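Local coordinates for protein myosin regulatory light chain (Physarum polycephalum, PDB 2BL0) that binds calcium through an EF-hand and serves as a light chain on the regulatory domain of a myosin II motor, at residues Pro71-Phe82 and Tyr131-Val139. Residues are numbered along the deposited sequence; the frame is centred on the assembly and turned at random.
Sequences PTEQSKEMLDAF and YESFVDMLV
Tyr131 carries CG between its backbone N and carbonyl carbon (chi1 55°), while Phe82 sets CG anti to its carbonyl carbon (chi1 -82°), and with these torsions the two side chains lie alongside each other, pointing opposite ways. Their ring planes lie nearly parallel, 9° apart, but are offset, with 5.4 Å between centroids; each ring instead covers the other residue's CB. Phe82 CB sits over the Tyr131 face, 3.6 Å from the ring centroid, and Tyr131 CB lies 3.8 Å from the Phe82 centroid, a reciprocal pair of CH-pi contacts. Leu79 CD2 meets the edge of the tyrosine ring, in its plane. On the Phe82 ring, CD2 packs 3.7 Å from Val135 CG2, and at the far end CZ reaches Phe134 CD2. A serine in place of Phe82 would probably strip the Tyr131 CB of its aromatic cover and open a gap beside Phe134 and Val135. One turn back, Met78, in one of its two conformers, brings CE against Val139 and Val135. Val139 CG1 presses on Thr72 CG2 at a tight 3.5 Å, and its CG2 meets Ser75 OG and Pro71 O. The Tyr131 hydroxyl hydrogen-bonds Asp86, an inferred calcium ligand. Segments 75-82 and 131-139 run roughly antiparallel on the first and last helices of the C-terminal EF-hand pair, with helix 111-118 packed against Phe134 and Leu138 and strand 128-130, paired with 92-94, leading directly into Tyr131.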
loop_
_atom_site.group_PDB
_atom_site.type_symbol
_atom_site.label_atom_id
_atom_site.label_comp_id
_atom_site.label_asym_id
_atom_site.label_seq_id
_atom_site.Cartn_x
_atom_site.Cartn_y
_atom_site.Cartn_z
ATOM N N PRO B 71 -19.905 -1.495 -9.905
ATOM C CA PRO B 71 -19.875 -2.127 -11.229
ATOM C C PRO B 71 -20.923 -3.242 -11.435
ATOM O O PRO B 71 -21.515 -3.285 -12.504
ATOM C CB PRO B 71 -18.436 -2.643 -11.333
ATOM C CG PRO B 71 -17.662 -1.751 -10.426
ATOM C CD PRO B 71 -18.580 -1.526 -9.261
ATOM N N THR B 72 -21.180 -4.108 -10.452
ATOM C CA THR B 72 -22.213 -5.137 -10.658
ATOM C C THR B 72 -23.608 -4.537 -10.841
ATOM O O THR B 72 -24.452 -5.123 -11.531
ATOM C CB THR B 72 -22.283 -6.184 -9.526
ATOM O OG1 THR B 72 -22.405 -5.518 -8.264
ATOM C CG2 THR B 72 -21.006 -6.970 -9.438
ATOM N N GLU B 73 -23.861 -3.393 -10.221
ATOM C CA GLU B 73 -25.143 -2.719 -10.374
ATOM C C GLU B 73 -25.324 -2.166 -11.782
ATOM O O GLU B 73 -26.428 -1.720 -12.131
ATOM C CB GLU B 73 -25.282 -1.572 -9.369
ATOM C CG GLU B 73 -25.460 -2.022 -7.941
ATOM C CD GLU B 73 -25.489 -0.842 -6.994
ATOM O OE1 GLU B 73 -26.572 -0.243 -6.795
ATOM O OE2 GLU B 73 -24.425 -0.499 -6.467
ATOM N N GLN B 74 -24.253 -2.156 -12.582
ATOM C CA GLN B 74 -24.318 -1.682 -13.966
ATOM C C GLN B 74 -24.357 -2.794 -15.018
ATOM O O GLN B 74 -24.529 -2.505 -16.190
ATOM C CB GLN B 74 -23.164 -0.724 -14.259
ATOM C CG GLN B 74 -23.222 0.525 -13.381
ATOM C CD GLN B 74 -22.018 1.425 -13.503
ATOM O OE1 GLN B 74 -20.885 0.941 -13.539
ATOM N NE2 GLN B 74 -22.254 2.740 -13.553
ATOM N N SER B 75 -24.207 -4.051 -14.602
ATOM C CA SER B 75 -24.124 -5.173 -15.549
ATOM C C SER B 75 -25.326 -5.288 -16.472
ATOM O O SER B 75 -25.182 -5.465 -17.690
ATOM C CB SER B 75 -23.987 -6.482 -14.789
ATOM O OG SER B 75 -22.850 -6.443 -13.944
ATOM N N LYS B 76 -26.508 -5.218 -15.879
ATOM C CA LYS B 76 -27.748 -5.377 -16.619
ATOM C C LYS B 76 -27.868 -4.286 -17.669
ATOM O O LYS B 76 -28.078 -4.575 -18.842
ATOM C CB LYS B 76 -28.939 -5.369 -15.663
ATOM C CG LYS B 76 -30.305 -5.223 -16.325
ATOM C CD LYS B 76 -30.658 -6.403 -17.213
ATOM C CE LYS B 76 -32.115 -6.358 -17.707
ATOM N NZ LYS B 76 -32.364 -7.133 -18.990
ATOM N N GLU B 77 -27.680 -3.041 -17.264
ATOM C CA GLU B 77 -27.805 -1.936 -18.204
ATOM C C GLU B 77 -26.759 -2.026 -19.306
ATOM O O GLU B 77 -27.047 -1.731 -20.460
ATOM C CB GLU B 77 -27.703 -0.590 -17.460
ATOM C CG GLU B 77 -28.937 -0.251 -16.614
ATOM C CD GLU B 77 -28.677 0.753 -15.489
ATOM O OE1 GLU B 77 -27.533 0.873 -14.983
ATOM O OE2 GLU B 77 -29.649 1.425 -15.081
ATOM N N MET B 78 -25.550 -2.456 -18.972
ATOM C CA MET B 78 -24.510 -2.609 -19.988
ATOM C C MET B 78 -24.833 -3.710 -20.986
ATOM O O MET B 78 -24.636 -3.548 -22.176
ATOM C CB MET B 78 -23.160 -2.922 -19.351
ATOM C CG MET B 78 -22.485 -1.715 -18.633
ATOM S SD MET B 78 -20.730 -2.023 -18.244
ATOM C CE MET B 78 -20.840 -2.764 -16.726
ATOM N N LEU B 79 -25.306 -4.842 -20.497
ATOM C CA LEU B 79 -25.603 -5.946 -21.406
ATOM C C LEU B 79 -26.800 -5.623 -22.306
ATOM O O LEU B 79 -26.813 -6.002 -23.473
ATOM C CB LEU B 79 -25.856 -7.229 -20.633
ATOM C CG LEU B 79 -24.921 -8.425 -20.847
ATOM C CD1 LEU B 79 -25.724 -9.711 -20.670
ATOM C CD2 LEU B 79 -24.175 -8.476 -22.161
ATOM N N ASP B 80 -27.798 -4.946 -21.749
ATOM C CA ASP B 80 -28.946 -4.436 -22.516
ATOM C C ASP B 80 -28.472 -3.483 -23.622
ATOM O O ASP B 80 -28.957 -3.540 -24.755
ATOM C CB ASP B 80 -29.907 -3.661 -21.601
ATOM C CG ASP B 80 -30.767 -4.558 -20.727
ATOM O OD1 ASP B 80 -30.721 -5.799 -20.856
ATOM O OD2 ASP B 80 -31.543 -4.086 -19.877
ATOM N N ALA B 81 -27.553 -2.588 -23.268
ATOM C CA ALA B 81 -26.983 -1.640 -24.227
ATOM C C ALA B 81 -26.292 -2.388 -25.348
ATOM O O ALA B 81 -26.547 -2.128 -26.501
ATOM C CB ALA B 81 -26.009 -0.705 -23.553
ATOM N N PHE B 82 -25.418 -3.337 -25.011
ATOM C CA PHE B 82 -24.661 -4.047 -26.036
ATOM C C PHE B 82 -25.557 -4.943 -26.884
ATOM O O PHE B 82 -25.355 -5.082 -28.075
ATOM C CB PHE B 82 -23.508 -4.863 -25.429
ATOM C CG PHE B 82 -22.274 -4.050 -25.136
ATOM C CD1 PHE B 82 -21.582 -3.413 -26.157
ATOM C CD2 PHE B 82 -21.802 -3.910 -23.842
ATOM C CE1 PHE B 82 -20.456 -2.667 -25.894
ATOM C CE2 PHE B 82 -20.667 -3.164 -23.571
ATOM C CZ PHE B 82 -19.997 -2.526 -24.597
ATOM N N TYR B 131 -18.735 -8.855 -26.305
ATOM C CA TYR B 131 -19.062 -7.751 -25.421
ATOM C C TYR B 131 -19.384 -8.205 -24.006
ATOM O O TYR B 131 -19.116 -7.476 -23.089
ATOM C CB TYR B 131 -20.147 -6.820 -26.002
ATOM C CG TYR B 131 -21.437 -7.474 -26.405
ATOM C CD1 TYR B 131 -22.316 -7.972 -25.459
ATOM C CD2 TYR B 131 -21.791 -7.583 -27.745
ATOM C CE1 TYR B 131 -23.528 -8.575 -25.837
ATOM C CE2 TYR B 131 -22.991 -8.186 -28.138
ATOM C CZ TYR B 131 -23.857 -8.674 -27.171
ATOM O OH TYR B 131 -25.032 -9.271 -27.554
ATOM N N GLU B 132 -19.946 -9.397 -23.800
ATOM C CA GLU B 132 -20.106 -9.885 -22.426
ATOM C C GLU B 132 -18.757 -10.055 -21.710
ATOM O O GLU B 132 -18.648 -9.763 -20.504
ATOM C CB GLU B 132 -20.898 -11.183 -22.394
ATOM C CG GLU B 132 -21.351 -11.562 -20.983
ATOM C CD GLU B 132 -20.293 -12.266 -20.133
ATOM O OE1 GLU B 132 -19.426 -12.961 -20.703
ATOM O OE2 GLU B 132 -20.350 -12.129 -18.873
ATOM N N SER B 133 -17.730 -10.497 -22.426
ATOM C CA SER B 133 -16.387 -10.596 -21.841
ATOM C C SER B 133 -15.874 -9.197 -21.486
ATOM O O SER B 133 -15.192 -9.025 -20.487
ATOM C CB SER B 133 -15.388 -11.288 -22.774
ATOM O OG SER B 133 -15.754 -12.648 -23.017
ATOM N N PHE B 134 -16.228 -8.203 -22.298
ATOM C CA PHE B 134 -15.829 -6.822 -22.051
ATOM C C PHE B 134 -16.534 -6.303 -20.803
ATOM O O PHE B 134 -15.892 -5.736 -19.931
ATOM C CB PHE B 134 -16.114 -5.953 -23.292
ATOM C CG PHE B 134 -15.692 -4.498 -23.136
ATOM C CD1 PHE B 134 -14.353 -4.148 -23.073
ATOM C CD2 PHE B 134 -16.650 -3.495 -23.015
ATOM C CE1 PHE B 134 -13.967 -2.802 -22.918
ATOM C CE2 PHE B 134 -16.281 -2.162 -22.878
ATOM C CZ PHE B 134 -14.950 -1.812 -22.813
ATOM N N VAL B 135 -17.840 -6.543 -20.703
ATOM C CA VAL B 135 -18.618 -6.186 -19.520
ATOM C C VAL B 135 -18.031 -6.898 -18.309
ATOM O O VAL B 135 -17.808 -6.305 -17.261
ATOM C CB VAL B 135 -20.118 -6.540 -19.701
ATOM C CG1 VAL B 135 -20.883 -6.312 -18.408
ATOM C CG2 VAL B 135 -20.710 -5.714 -20.861
ATOM N N ASP B 136 -17.717 -8.170 -18.456
ATOM C CA ASP B 136 -17.152 -8.914 -17.338
ATOM C C ASP B 136 -15.836 -8.298 -16.853
ATOM O O ASP B 136 -15.596 -8.194 -15.634
ATOM C CB ASP B 136 -16.967 -10.387 -17.714
ATOM C CG ASP B 136 -16.335 -11.186 -16.606
ATOM O OD1 ASP B 136 -15.115 -11.043 -16.401
ATOM O OD2 ASP B 136 -16.971 -11.961 -15.875
ATOM N N MET B 137 -14.992 -7.892 -17.794
ATOM C CA MET B 137 -13.746 -7.217 -17.462
ATOM C C MET B 137 -14.042 -5.916 -16.696
ATOM O O MET B 137 -13.412 -5.632 -15.684
ATOM C CB MET B 137 -12.931 -6.938 -18.741
ATOM C CG MET B 137 -11.621 -6.210 -18.509
ATOM S SD MET B 137 -10.799 -5.668 -20.021
ATOM C CE MET B 137 -11.568 -4.122 -20.323
ATOM N N LEU B 138 -15.010 -5.128 -17.153
ATOM C CA LEU B 138 -15.352 -3.887 -16.467
ATOM C C LEU B 138 -15.896 -4.064 -15.056
ATOM O O LEU B 138 -15.660 -3.219 -14.197
ATOM C CB LEU B 138 -16.338 -3.061 -17.283
ATOM C CG LEU B 138 -15.864 -2.598 -18.658
ATOM C CD1 LEU B 138 -16.879 -1.622 -19.236
ATOM C CD2 LEU B 138 -14.494 -1.941 -18.599
ATOM N N VAL B 139 -16.617 -5.146 -14.830
ATOM C CA VAL B 139 -17.283 -5.384 -13.559
ATOM C C VAL B 139 -16.349 -6.079 -12.553
ATOM O O VAL B 139 -16.347 -5.732 -11.365
ATOM C CB VAL B 139 -18.578 -6.199 -13.763
ATOM C CG1 VAL B 139 -19.211 -6.591 -12.416
ATOM C CG2 VAL B 139 -19.562 -5.425 -14.628
#